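PDB 6T3E: DELTA1-pyrroline-2-carboxylate reductase from Thermococcus litoralis DSM 5473, which catalyses the NAD(P)H-dependent reduction of Delta1-pyrroline-2-carboxylate to L-proline, a step of L-hydroxyproline metabolism. Local coordinates for residues 39-44 / 335-340; 52-57 / 301-306; 191-196 / 202-207; 255-260 / 281-286; 262-267 / 308-313. All blocks are in the same frame, centred on the assembly; numbering follows the deposited sequence.

Interaction 1: residues 39-44 / 335-340; sequences MKEVIE and YEKALE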
# COMPACT_ATOMS: atom_id res chain seq x y z
N MET B 39 5.86 10.30 -24.17
CA MET B 39 4.41 10.15 -24.02
C MET B 39 3.82 9.17 -25.03
O MET B 39 2.89 8.42 -24.70
CB MET B 39 3.73 11.51 -24.11
CG MET B 39 2.22 11.54 -23.82
SD MET B 39 1.69 10.97 -22.19
CE MET B 39 2.00 12.39 -21.15
N LYS B 40 4.37 9.11 -26.24
CA LYS B 40 3.87 8.15 -27.23
C LYS B 40 4.03 6.72 -26.73
O LYS B 40 3.13 5.89 -26.92
CB LYS B 40 4.59 8.34 -28.56
CG LYS B 40 4.03 7.50 -29.67
CD LYS B 40 4.70 7.83 -30.99
CE LYS B 40 4.70 6.63 -31.92
NZ LYS B 40 4.44 5.38 -31.16
N GLU B 41 5.16 6.43 -26.09
CA GLU B 41 5.38 5.11 -25.49
C GLU B 41 4.38 4.85 -24.36
O GLU B 41 3.80 3.76 -24.27
CB GLU B 41 6.82 5.00 -24.99
CG GLU B 41 7.78 4.48 -26.03
CD GLU B 41 9.24 4.59 -25.60
OE1 GLU B 41 10.10 3.95 -26.26
OE2 GLU B 41 9.52 5.31 -24.62
N VAL B 42 4.18 5.84 -23.48
CA VAL B 42 3.31 5.66 -22.32
C VAL B 42 1.87 5.48 -22.76
O VAL B 42 1.12 4.72 -22.14
CB VAL B 42 3.45 6.85 -21.35
CG1 VAL B 42 2.70 6.59 -20.05
CG2 VAL B 42 4.91 7.10 -21.03
N ILE B 43 1.46 6.17 -23.82
CA ILE B 43 0.11 6.01 -24.33
C ILE B 43 -0.12 4.57 -24.77
O ILE B 43 -1.10 3.92 -24.38
CB ILE B 43 -0.15 7.00 -25.48
CG1 ILE B 43 -0.42 8.40 -24.91
CG2 ILE B 43 -1.29 6.50 -26.38
CD1 ILE B 43 -0.16 9.51 -25.88
N GLU B 44 0.83 4.02 -25.54
CA GLU B 44 0.72 2.63 -25.96
C GLU B 44 0.70 1.69 -24.76
O GLU B 44 -0.09 0.75 -24.70
CB GLU B 44 1.88 2.26 -26.89
CG GLU B 44 1.86 3.01 -28.22
CD GLU B 44 3.17 2.89 -28.99
OE1 GLU B 44 3.85 1.84 -28.87
OE2 GLU B 44 3.52 3.85 -29.70
N TYR B 335 11.58 0.73 -15.94
CA TYR B 335 12.61 -0.10 -15.32
C TYR B 335 13.37 -0.91 -16.37
O TYR B 335 14.61 -0.97 -16.34
CB TYR B 335 11.96 -1.03 -14.30
CG TYR B 335 12.85 -2.12 -13.77
CD1 TYR B 335 13.84 -1.84 -12.84
CD2 TYR B 335 12.71 -3.44 -14.21
CE1 TYR B 335 14.67 -2.84 -12.34
CE2 TYR B 335 13.52 -4.45 -13.71
CZ TYR B 335 14.50 -4.14 -12.78
OH TYR B 335 15.31 -5.12 -12.27
N GLU B 336 12.66 -1.50 -17.33
CA GLU B 336 13.34 -2.33 -18.31
C GLU B 336 14.16 -1.50 -19.28
O GLU B 336 15.17 -1.99 -19.81
CB GLU B 336 12.32 -3.20 -19.05
CG GLU B 336 11.78 -4.37 -18.23
CD GLU B 336 10.78 -5.20 -19.01
OE1 GLU B 336 10.72 -5.04 -20.25
OE2 GLU B 336 10.05 -6.01 -18.40
N LYS B 337 13.78 -0.25 -19.53
CA LYS B 337 14.61 0.61 -20.37
C LYS B 337 15.86 1.06 -19.63
O LYS B 337 16.92 1.24 -20.26
CB LYS B 337 13.80 1.81 -20.84
CG LYS B 337 13.03 1.54 -22.12
CD LYS B 337 12.11 2.69 -22.44
CE LYS B 337 12.17 3.04 -23.90
NZ LYS B 337 13.09 4.18 -24.11
N ALA B 338 15.78 1.20 -18.30
CA ALA B 338 16.96 1.55 -17.53
C ALA B 338 18.01 0.45 -17.61
O ALA B 338 19.20 0.73 -17.79
CB ALA B 338 16.58 1.82 -16.08
N LEU B 339 17.57 -0.80 -17.52
CA LEU B 339 18.52 -1.90 -17.63
C LEU B 339 19.20 -1.90 -19.00
O LEU B 339 20.43 -2.00 -19.09
CB LEU B 339 17.81 -3.23 -17.38
CG LEU B 339 17.09 -3.36 -16.03
CD1 LEU B 339 16.34 -4.68 -15.99
CD2 LEU B 339 18.05 -3.23 -14.85
N GLU B 340 18.41 -1.73 -20.06
CA GLU B 340 18.96 -1.72 -21.41
C GLU B 340 19.82 -0.49 -21.66
O GLU B 340 20.75 -0.53 -22.48
CB GLU B 340 17.80 -1.80 -22.41
CG GLU B 340 18.15 -1.84 -23.89
CD GLU B 340 17.01 -1.33 -24.78
OE1 GLU B 340 16.08 -0.66 -24.26
OE2 GLU B 340 17.02 -1.60 -26.00
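E41 and K337 reach toward each other from opposite directions between segments 39-44 and 335-340, whose nearest CA atoms, those of E41 and K337, are 11.5 Å apart. Along 39-44, M39 comes first and packs on T165, W168 and A169 of helix 161-173. E41 then carries the contact: its chain is extended beyond CG, bringing the carboxylate to the end of the lysine. The closest approach is to carbon, with E41 OE1 3.3 Å from K337 CE. The ammonium is less intimate, K337 NZ standing 3.7 Å from E41 OE1 and 3.8 Å from E41 OE2, so the salt bridge is long and neither oxygen is clearly preferred. Bends in the outer lysine chain, with chi4 at -98°, swing NZ out of line with its methylenes, and its hydrogen-bond partner is the backbone carbonyl L36 O, just ahead of helix 39-54. The long ion pair probably adds only modestly to this main-chain bond. V42 and I43 follow, both packing on A137 of helix 128-146, I43 also on V141. The surface bridge therefore spans from helix 39-54, seated on helices 128-146 and 161-173, to helix 324-341, whose Y335 packs on strands 26-28 and 121-126.

Interaction 2: residues 52-57 / 301-306; sequences ELYNGK and IVAGVK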
# COMPACT_ATOMS: atom_id res chain seq x y z
N GLU B 52 -5.07 -5.64 -20.91
CA GLU B 52 -4.73 -6.74 -20.01
C GLU B 52 -5.72 -6.82 -18.85
O GLU B 52 -6.09 -7.93 -18.42
CB GLU B 52 -3.29 -6.58 -19.52
CG GLU B 52 -2.87 -7.51 -18.37
CD GLU B 52 -1.36 -7.62 -18.17
OE1 GLU B 52 -0.58 -7.06 -18.98
OE2 GLU B 52 -0.94 -8.26 -17.18
N LEU B 53 -6.21 -5.67 -18.38
CA LEU B 53 -7.21 -5.65 -17.30
C LEU B 53 -8.55 -6.23 -17.76
O LEU B 53 -9.23 -6.90 -16.98
CB LEU B 53 -7.38 -4.23 -16.79
CG LEU B 53 -8.73 -3.86 -16.18
CD1 LEU B 53 -8.87 -4.49 -14.80
CD2 LEU B 53 -8.87 -2.34 -16.12
N TYR B 54 -8.94 -5.95 -19.00
CA TYR B 54 -10.22 -6.46 -19.49
C TYR B 54 -10.19 -7.98 -19.67
O TYR B 54 -11.22 -8.64 -19.48
CB TYR B 54 -10.59 -5.79 -20.82
CG TYR B 54 -11.96 -6.22 -21.31
CD1 TYR B 54 -13.11 -5.58 -20.85
CD2 TYR B 54 -12.11 -7.27 -22.20
CE1 TYR B 54 -14.36 -5.96 -21.27
CE2 TYR B 54 -13.37 -7.67 -22.64
CZ TYR B 54 -14.49 -7.00 -22.17
OH TYR B 54 -15.75 -7.38 -22.58
N ASN B 55 -9.06 -8.54 -20.07
CA ASN B 55 -8.95 -9.98 -20.29
C ASN B 55 -8.77 -10.77 -19.00
O ASN B 55 -8.45 -11.97 -19.07
CB ASN B 55 -7.79 -10.28 -21.24
CG ASN B 55 -7.99 -9.68 -22.62
OD1 ASN B 55 -9.12 -9.55 -23.11
ND2 ASN B 55 -6.90 -9.28 -23.26
N GLY B 56 -9.00 -10.15 -17.84
CA GLY B 56 -8.90 -10.82 -16.56
C GLY B 56 -7.49 -11.12 -16.10
O GLY B 56 -7.30 -11.97 -15.22
N LYS B 57 -6.49 -10.43 -16.65
CA LYS B 57 -5.10 -10.66 -16.31
C LYS B 57 -4.52 -9.58 -15.39
O LYS B 57 -3.30 -9.38 -15.38
CB LYS B 57 -4.26 -10.78 -17.58
CG LYS B 57 -4.59 -11.98 -18.43
CD LYS B 57 -4.25 -13.26 -17.69
CE LYS B 57 -4.39 -14.50 -18.59
NZ LYS B 57 -3.60 -15.66 -18.09
N ILE B 301 -13.85 0.05 -23.60
CA ILE B 301 -13.66 0.80 -24.84
C ILE B 301 -12.39 0.34 -25.56
O ILE B 301 -12.38 0.19 -26.79
CB ILE B 301 -13.64 2.30 -24.54
CG1 ILE B 301 -15.07 2.78 -24.26
CG2 ILE B 301 -13.03 3.07 -25.71
CD1 ILE B 301 -15.24 4.27 -24.35
N VAL B 302 -11.29 0.13 -24.82
CA VAL B 302 -10.05 -0.31 -25.45
C VAL B 302 -10.25 -1.67 -26.09
O VAL B 302 -9.80 -1.92 -27.22
CB VAL B 302 -8.90 -0.34 -24.42
CG1 VAL B 302 -7.60 -0.78 -25.08
CG2 VAL B 302 -8.71 1.02 -23.76
N ALA B 303 -10.98 -2.56 -25.42
CA ALA B 303 -11.22 -3.90 -25.93
C ALA B 303 -12.13 -3.92 -27.15
O ALA B 303 -12.20 -4.95 -27.83
CB ALA B 303 -11.81 -4.78 -24.82
N GLY B 304 -12.82 -2.83 -27.44
CA GLY B 304 -13.78 -2.78 -28.52
C GLY B 304 -15.15 -3.33 -28.18
O GLY B 304 -16.05 -3.26 -29.03
N VAL B 305 -15.33 -3.88 -26.98
CA VAL B 305 -16.63 -4.40 -26.55
C VAL B 305 -17.67 -3.28 -26.46
O VAL B 305 -18.81 -3.45 -26.90
CB VAL B 305 -16.48 -5.16 -25.22
CG1 VAL B 305 -17.77 -5.13 -24.42
CG2 VAL B 305 -16.02 -6.59 -25.50
N LYS B 306 -17.29 -2.14 -25.89
CA LYS B 306 -18.18 -0.98 -25.81
C LYS B 306 -17.65 0.10 -26.74
O LYS B 306 -16.44 0.32 -26.82
CB LYS B 306 -18.25 -0.43 -24.38
CG LYS B 306 -19.05 -1.27 -23.43
CD LYS B 306 -20.52 -0.98 -23.58
CE LYS B 306 -21.28 -1.33 -22.32
NZ LYS B 306 -22.74 -1.28 -22.57
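Two residues ahead of Y54, whose ring meets A303 and V305, the carboxylate oxygen E52 OE1 is gripped by both R48 NH1 in a salt bridge and S85 OG in a hydrogen bond. R48 is one turn back on the same helix, while S85 links the helix end to the chain beyond it. Helix 39-54 closes in a Schellman motif: K57 N bonds to E52 O at 3.1 Å and G56 N weakly to L53 O, with G56 as the positive-phi C-prime residue. The Y54 side chain swings out with CG anti to the backbone N (chi1 -176°) and lies across the end of helix 298-303. A303 CB sits over one ring face, 3.9 Å from the centroid and 20° off the normal, a CH-pi contact displaced toward CD2, which is 3.6 Å from A303 CB. V305 crosses the tyrosine at about a right angle, with V305 CG2 3.7 Å from Y54 CZ and its methyls by the CZ-OH end. No hydrogen bond crosses the contact. G304, with positive phi, ends the second helix and turns the chain so that V305 reaches that hydroxyl end. Nearby, L53 packs on A299 of helix 298-303, while I301 covers A296 of strand 294-297 and Y145 and L146 of helix 128-146.

Interaction 3: residues 191-196 / 202-207; sequences KFAEEM and IEIKTV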
# COMPACT_ATOMS: atom_id res chain seq x y z
N LYS B 191 3.03 31.03 -17.42
CA LYS B 191 4.13 30.10 -17.53
C LYS B 191 3.74 28.88 -18.35
O LYS B 191 4.53 28.37 -19.13
CB LYS B 191 4.59 29.68 -16.13
CG LYS B 191 6.02 29.20 -16.10
CD LYS B 191 6.44 28.74 -14.73
CE LYS B 191 7.58 27.72 -14.84
NZ LYS B 191 8.81 28.30 -15.47
N PHE B 192 2.50 28.43 -18.20
CA PHE B 192 2.00 27.32 -19.00
C PHE B 192 1.96 27.67 -20.48
O PHE B 192 2.47 26.92 -21.32
CB PHE B 192 0.62 26.89 -18.50
CG PHE B 192 0.09 25.66 -19.16
CD1 PHE B 192 -0.51 25.73 -20.41
CD2 PHE B 192 0.15 24.43 -18.52
CE1 PHE B 192 -1.00 24.60 -21.03
CE2 PHE B 192 -0.34 23.29 -19.13
CZ PHE B 192 -0.92 23.37 -20.38
N ALA B 193 1.32 28.80 -20.81
CA ALA B 193 1.18 29.16 -22.22
C ALA B 193 2.54 29.35 -22.89
O ALA B 193 2.78 28.82 -23.98
CB ALA B 193 0.33 30.42 -22.36
N GLU B 194 3.45 30.06 -22.23
CA GLU B 194 4.78 30.27 -22.81
C GLU B 194 5.52 28.95 -22.96
O GLU B 194 5.90 28.55 -24.07
CB GLU B 194 5.59 31.23 -21.95
CG GLU B 194 5.11 32.68 -21.97
CD GLU B 194 5.84 33.54 -20.96
OE1 GLU B 194 6.82 33.03 -20.35
OE2 GLU B 194 5.44 34.71 -20.76
N GLU B 195 5.71 28.24 -21.84
CA GLU B 195 6.57 27.06 -21.83
C GLU B 195 5.97 25.92 -22.64
O GLU B 195 6.71 25.19 -23.31
CB GLU B 195 6.83 26.63 -20.39
CG GLU B 195 7.82 27.54 -19.72
CD GLU B 195 8.18 27.05 -18.33
OE1 GLU B 195 7.50 26.12 -17.84
OE2 GLU B 195 9.14 27.59 -17.76
N MET B 196 4.65 25.73 -22.57
CA MET B 196 4.04 24.64 -23.33
C MET B 196 3.95 24.95 -24.82
O MET B 196 3.84 24.03 -25.63
CB MET B 196 2.67 24.28 -22.76
CG MET B 196 2.74 23.56 -21.40
SD MET B 196 3.82 22.11 -21.39
CE MET B 196 2.77 20.94 -22.24
N ILE B 202 2.86 24.68 -30.64
CA ILE B 202 1.53 25.15 -30.96
C ILE B 202 1.32 26.47 -30.24
O ILE B 202 1.99 26.77 -29.25
CB ILE B 202 0.41 24.16 -30.55
CG1 ILE B 202 0.43 23.93 -29.04
CG2 ILE B 202 0.52 22.85 -31.33
CD1 ILE B 202 -0.90 23.44 -28.46
N GLU B 203 0.38 27.26 -30.76
CA GLU B 203 0.05 28.54 -30.16
C GLU B 203 -0.84 28.33 -28.93
O GLU B 203 -1.85 27.62 -29.00
CB GLU B 203 -0.64 29.45 -31.18
CG GLU B 203 -1.05 30.79 -30.62
CD GLU B 203 -1.96 31.57 -31.54
OE1 GLU B 203 -1.86 31.38 -32.78
OE2 GLU B 203 -2.78 32.38 -31.04
N ILE B 204 -0.45 28.93 -27.81
CA ILE B 204 -1.24 28.84 -26.59
C ILE B 204 -1.45 30.24 -26.03
O ILE B 204 -0.49 30.98 -25.78
CB ILE B 204 -0.59 27.92 -25.54
CG1 ILE B 204 -0.44 26.51 -26.13
CG2 ILE B 204 -1.44 27.89 -24.28
CD1 ILE B 204 0.59 25.63 -25.45
N LYS B 205 -2.71 30.61 -25.83
CA LYS B 205 -3.07 31.93 -25.37
C LYS B 205 -3.83 31.78 -24.06
O LYS B 205 -4.70 30.91 -23.93
CB LYS B 205 -3.94 32.67 -26.39
CG LYS B 205 -3.16 33.35 -27.50
CD LYS B 205 -2.91 34.81 -27.17
CE LYS B 205 -1.58 35.31 -27.71
NZ LYS B 205 -1.34 36.73 -27.29
N THR B 206 -3.48 32.62 -23.10
CA THR B 206 -4.20 32.62 -21.84
C THR B 206 -5.50 33.39 -22.04
O THR B 206 -5.49 34.47 -22.62
CB THR B 206 -3.36 33.28 -20.75
OG1 THR B 206 -3.20 34.67 -21.06
CG2 THR B 206 -1.99 32.63 -20.67
N VAL B 207 -6.60 32.81 -21.57
CA VAL B 207 -7.89 33.49 -21.54
C VAL B 207 -8.22 33.80 -20.07
O VAL B 207 -7.62 33.25 -19.15
CB VAL B 207 -9.01 32.67 -22.23
CG1 VAL B 207 -8.65 32.32 -23.65
CG2 VAL B 207 -9.33 31.41 -21.42
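A193 and I204 join helix 186-200 to strand 203-206 in a beta-alpha-beta unit that begins with strand 178-182, consistent with a Rossmann-type NADH-binding fold. Helix and strand segments run antiparallel, at 171°, with their axes 7.4 Å apart. The buried part centres on the small A193, whose CA comes within 5.0 Å of I204 CA. I204 spreads its two branches along the helix: CG2 rests 3.6 Å from A193 CB, while CG1, which lies beside the backbone N (chi1 -60°), carries CD1 to the next turn, 3.7 Å from M196 CB. I204 also meets L167 of helix 161-173. M196 CG lies 3.7 Å above the centre of the F192 ring, and the chain beyond it leads away from the strand. The solvent side is made by residues that turn from the contact: K191, E194 and E195 point away from the strand, as do E203 and K205 from the helix. At this exposed margin T206 still makes a close contact through its methyl, T206 CG2 lying 3.6 Å from A193 CB.

Interaction 4: residues 255-260 / 281-286; sequences LDSETV and IIPMKE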
# COMPACT_ATOMS: atom_id res chain seq x y z
N LEU B 255 -16.72 19.81 -11.90
CA LEU B 255 -17.76 19.86 -12.92
C LEU B 255 -19.12 19.94 -12.23
O LEU B 255 -19.39 19.16 -11.31
CB LEU B 255 -17.72 18.62 -13.81
CG LEU B 255 -16.31 18.06 -14.04
CD1 LEU B 255 -16.38 16.69 -14.72
CD2 LEU B 255 -15.52 19.05 -14.87
N ASP B 256 -19.97 20.85 -12.68
CA ASP B 256 -21.30 20.90 -12.11
C ASP B 256 -22.12 19.69 -12.56
O ASP B 256 -21.73 18.92 -13.44
CB ASP B 256 -22.00 22.22 -12.45
CG ASP B 256 -22.36 22.34 -13.92
OD1 ASP B 256 -21.79 21.60 -14.76
OD2 ASP B 256 -23.22 23.19 -14.24
N SER B 257 -23.27 19.50 -11.91
CA SER B 257 -24.10 18.34 -12.22
C SER B 257 -24.57 18.35 -13.66
O SER B 257 -24.74 17.28 -14.27
CB SER B 257 -25.29 18.30 -11.26
OG SER B 257 -24.84 18.28 -9.91
N GLU B 258 -24.75 19.54 -14.25
CA GLU B 258 -25.20 19.61 -15.63
C GLU B 258 -24.17 19.02 -16.59
O GLU B 258 -24.53 18.35 -17.57
CB GLU B 258 -25.51 21.06 -16.00
CG GLU B 258 -25.89 21.28 -17.46
CD GLU B 258 -27.16 20.56 -17.84
OE1 GLU B 258 -27.93 20.18 -16.93
OE2 GLU B 258 -27.42 20.38 -19.05
N THR B 259 -22.88 19.26 -16.33
CA THR B 259 -21.83 18.73 -17.20
C THR B 259 -21.85 17.20 -17.25
O THR B 259 -21.78 16.61 -18.33
CB THR B 259 -20.46 19.23 -16.71
OG1 THR B 259 -20.42 20.66 -16.79
CG2 THR B 259 -19.34 18.63 -17.54
N VAL B 260 -21.99 16.56 -16.09
CA VAL B 260 -21.98 15.10 -16.04
C VAL B 260 -23.22 14.53 -16.72
O VAL B 260 -23.13 13.65 -17.58
CB VAL B 260 -21.84 14.60 -14.59
CG1 VAL B 260 -21.65 13.09 -14.57
CG2 VAL B 260 -20.68 15.29 -13.90
N ILE B 281 -20.18 11.22 -7.64
CA ILE B 281 -20.96 10.82 -6.47
C ILE B 281 -22.00 11.88 -6.13
O ILE B 281 -23.15 11.56 -5.79
CB ILE B 281 -20.02 10.56 -5.28
CG1 ILE B 281 -19.13 9.35 -5.54
CG2 ILE B 281 -20.82 10.34 -4.01
CD1 ILE B 281 -17.88 9.34 -4.68
N ILE B 282 -21.63 13.15 -6.20
CA ILE B 282 -22.54 14.23 -5.83
C ILE B 282 -23.73 14.28 -6.79
O ILE B 282 -24.88 14.32 -6.31
CB ILE B 282 -21.81 15.59 -5.76
CG1 ILE B 282 -20.90 15.66 -4.52
CG2 ILE B 282 -22.80 16.74 -5.75
CD1 ILE B 282 -19.93 16.81 -4.54
N PRO B 283 -23.55 14.28 -8.12
CA PRO B 283 -24.73 14.30 -8.99
C PRO B 283 -25.64 13.10 -8.81
O PRO B 283 -26.85 13.21 -8.99
CB PRO B 283 -24.13 14.34 -10.40
CG PRO B 283 -22.77 14.90 -10.22
CD PRO B 283 -22.30 14.36 -8.91
N MET B 284 -25.08 11.94 -8.44
CA MET B 284 -25.94 10.79 -8.19
C MET B 284 -26.67 10.90 -6.87
O MET B 284 -27.81 10.43 -6.75
CB MET B 284 -25.11 9.51 -8.23
CG MET B 284 -24.84 9.05 -9.65
SD MET B 284 -23.39 8.01 -9.72
CE MET B 284 -23.58 7.01 -8.25
N LYS B 285 -26.06 11.54 -5.87
CA LYS B 285 -26.77 11.82 -4.63
C LYS B 285 -27.94 12.77 -4.86
O LYS B 285 -28.99 12.65 -4.22
CB LYS B 285 -25.81 12.39 -3.58
CG LYS B 285 -25.08 11.34 -2.76
CD LYS B 285 -24.11 12.01 -1.80
CE LYS B 285 -23.51 11.01 -0.82
NZ LYS B 285 -22.62 11.67 0.20
N GLU B 286 -27.76 13.75 -5.76
CA GLU B 286 -28.83 14.68 -6.09
C GLU B 286 -30.00 13.98 -6.78
O GLU B 286 -31.15 14.43 -6.67
CB GLU B 286 -28.30 15.80 -7.00
CG GLU B 286 -27.25 16.71 -6.39
CD GLU B 286 -26.75 17.78 -7.37
OE1 GLU B 286 -26.45 18.92 -6.94
OE2 GLU B 286 -26.66 17.48 -8.58
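S257 and E286 link the first turn of helix 257-262 to helix 278-286. S257 OG donates to E286 OE2; the modelled 2.4 Å between S257 OG and E286 OE2 is very short, and the exact length is doubtful. E286 stretches to this point through a chain extended beyond CG. Beside the polar pair lies P283, its CB and CG both about 4.0 Å from S257 OG, with V260 CG2 adding a looser contact at 4.3 Å from P283 CG. P283 lies at the kink of its helix, its nitrogen making no bond to the preceding turn. Farther out, D256 N-caps the helix that carries S257: D256 OD1 receives T259 OG1 at 2.6 Å, nearly along its C-O axis, and T259 N at 3.0 Å from above the carboxylate plane. D256 OD2 accepts from G233 N. R253 joins the pair, its NH1 bonding S257 OG and its NH2 making a weak, long ion pair with E286 OE1. In this polar cluster the arginine's charge would probably favour an ionised E286, though the short serine-glutamate distance is uncertain.

Interaction 5: residues 262-267 / 308-313; sequences KSKLVV and GRENNR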
# COMPACT_ATOMS: atom_id res chain seq x y z
N LYS B 262 -25.16 15.83 -18.93
CA LYS B 262 -25.26 16.16 -20.34
C LYS B 262 -24.38 15.29 -21.23
O LYS B 262 -24.61 15.23 -22.44
CB LYS B 262 -24.90 17.64 -20.53
CG LYS B 262 -25.13 18.19 -21.90
CD LYS B 262 -24.30 19.45 -22.12
CE LYS B 262 -24.94 20.66 -21.47
NZ LYS B 262 -25.70 21.48 -22.47
N SER B 263 -23.41 14.58 -20.67
CA SER B 263 -22.37 13.93 -21.45
C SER B 263 -22.54 12.42 -21.48
O SER B 263 -23.23 11.82 -20.65
CB SER B 263 -20.97 14.26 -20.91
OG SER B 263 -20.59 15.59 -21.20
N LYS B 264 -21.89 11.82 -22.48
CA LYS B 264 -21.69 10.38 -22.55
C LYS B 264 -20.49 10.04 -21.67
O LYS B 264 -19.35 10.37 -22.02
CB LYS B 264 -21.47 9.94 -23.99
CG LYS B 264 -21.71 8.46 -24.25
CD LYS B 264 -20.95 7.99 -25.47
CE LYS B 264 -21.80 7.12 -26.36
NZ LYS B 264 -21.06 6.69 -27.57
N LEU B 265 -20.75 9.40 -20.53
CA LEU B 265 -19.78 9.30 -19.45
C LEU B 265 -18.94 8.03 -19.57
O LEU B 265 -19.47 6.91 -19.56
CB LEU B 265 -20.51 9.34 -18.10
CG LEU B 265 -19.68 9.24 -16.83
CD1 LEU B 265 -18.57 10.27 -16.84
CD2 LEU B 265 -20.56 9.41 -15.60
N VAL B 266 -17.62 8.20 -19.64
CA VAL B 266 -16.67 7.09 -19.58
C VAL B 266 -15.76 7.32 -18.38
O VAL B 266 -15.28 8.44 -18.17
CB VAL B 266 -15.85 6.96 -20.88
CG1 VAL B 266 -14.75 5.91 -20.72
CG2 VAL B 266 -16.75 6.59 -22.05
N VAL B 267 -15.53 6.27 -17.61
CA VAL B 267 -14.74 6.34 -16.38
C VAL B 267 -13.51 5.46 -16.54
O VAL B 267 -13.52 4.49 -17.30
CB VAL B 267 -15.56 5.91 -15.15
CG1 VAL B 267 -16.80 6.79 -15.01
CG2 VAL B 267 -15.94 4.45 -15.25
N GLY B 308 -17.05 3.91 -28.39
CA GLY B 308 -16.68 5.22 -27.89
C GLY B 308 -17.55 6.34 -28.42
O GLY B 308 -18.73 6.42 -28.08
N ARG B 309 -16.99 7.21 -29.26
CA ARG B 309 -17.72 8.32 -29.86
C ARG B 309 -18.39 7.85 -31.15
O ARG B 309 -17.70 7.42 -32.08
CB ARG B 309 -16.78 9.48 -30.15
CG ARG B 309 -17.39 10.58 -31.01
CD ARG B 309 -16.51 11.82 -31.00
NE ARG B 309 -17.29 13.05 -31.11
CZ ARG B 309 -17.78 13.72 -30.08
NH1 ARG B 309 -17.59 13.30 -28.84
NH2 ARG B 309 -18.48 14.82 -30.29
N GLU B 310 -19.72 7.94 -31.19
CA GLU B 310 -20.50 7.43 -32.32
C GLU B 310 -20.95 8.50 -33.30
O GLU B 310 -21.18 8.19 -34.47
CB GLU B 310 -21.73 6.67 -31.82
CG GLU B 310 -21.39 5.65 -30.75
CD GLU B 310 -22.55 4.76 -30.42
OE1 GLU B 310 -22.87 4.62 -29.22
OE2 GLU B 310 -23.15 4.19 -31.35
N ASN B 311 -21.12 9.75 -32.86
CA ASN B 311 -21.58 10.80 -33.75
C ASN B 311 -20.98 12.14 -33.33
O ASN B 311 -20.36 12.26 -32.27
CB ASN B 311 -23.11 10.87 -33.80
CG ASN B 311 -23.73 11.28 -32.48
OD1 ASN B 311 -23.67 12.44 -32.09
ND2 ASN B 311 -24.33 10.32 -31.79
N ASN B 312 -21.18 13.14 -34.19
CA ASN B 312 -20.58 14.45 -34.00
C ASN B 312 -21.27 15.28 -32.93
O ASN B 312 -20.65 16.18 -32.36
CB ASN B 312 -20.58 15.22 -35.32
CG ASN B 312 -19.25 15.18 -36.01
OD1 ASN B 312 -18.51 14.19 -35.92
ND2 ASN B 312 -18.91 16.25 -36.71
N ARG B 313 -22.55 15.02 -32.66
CA ARG B 313 -23.30 15.94 -31.81
C ARG B 313 -23.20 15.60 -30.33
O ARG B 313 -23.44 16.48 -29.50
CB ARG B 313 -24.77 15.95 -32.23
CG ARG B 313 -24.99 16.17 -33.73
CD ARG B 313 -26.26 16.96 -34.00
NE ARG B 313 -26.23 17.67 -35.29
CZ ARG B 313 -25.33 18.59 -35.62
NH1 ARG B 313 -25.38 19.18 -36.81
NH2 ARG B 313 -24.37 18.93 -34.77
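K264 of strand 264-267 and R309, in the irregular loop 308-313, mark the nearest backbone approach, their CA atoms 8.6 Å apart, so a long side chain must bridge the distance. K264 does so with a chain that is trans about its first side-chain bond (chi1 -161°) and bends at chi3, delivering the ammonium to the loop. There K264 NZ donates to the carbonyl G308 O, at a modelled separation too short to be trusted in detail. E310 crosses the lysine at about a right angle and offers OE1 by its anti lone pair, 3.2 Å from K264 NZ, completing a salt bridge. Further bonds shape the loop and tie it to helix 128-146. N311 OD1 takes R313 N at 2.9 Å, in the carbonyl plane, forming an Asx turn, and also E314 N, while R309 bonds L146 O and E314 O. E314 OE1 accepts from E310 N and makes a weak, long ion pair with K264. The ammonium therefore meets a carbonyl and the E310 carboxylate, with E314 more distant, which would probably keep the lysine charged and tether the loop to strand 264-267, inside the parallel sheet.

In the fold
Interactions 1 and 2 occupy the two ends of helix 39-54, their centres 22 Å apart, and bring helices 324-341 and 298-303, late in the chain, back to this early helix. Interaction 1 encloses all the others along the chain. Interactions 3 and 5 reach the same parallel eight-stranded sheet, with centres 28 Å apart: strand 203-206 is one outermost strand, and 264-267 lies next to the other. Helix 257-262 runs into strand 264-267, so interactions 4 and 5 are neighbours, 17 Å between centres, joined by V260 packing on L265. Interaction 2 touches interaction 5 where I301 meets V266 and G308. Interactions 2 and 5 thus link helix 39-54 to the parallel sheet, while 3 and 4 lie within the region built on that sheet.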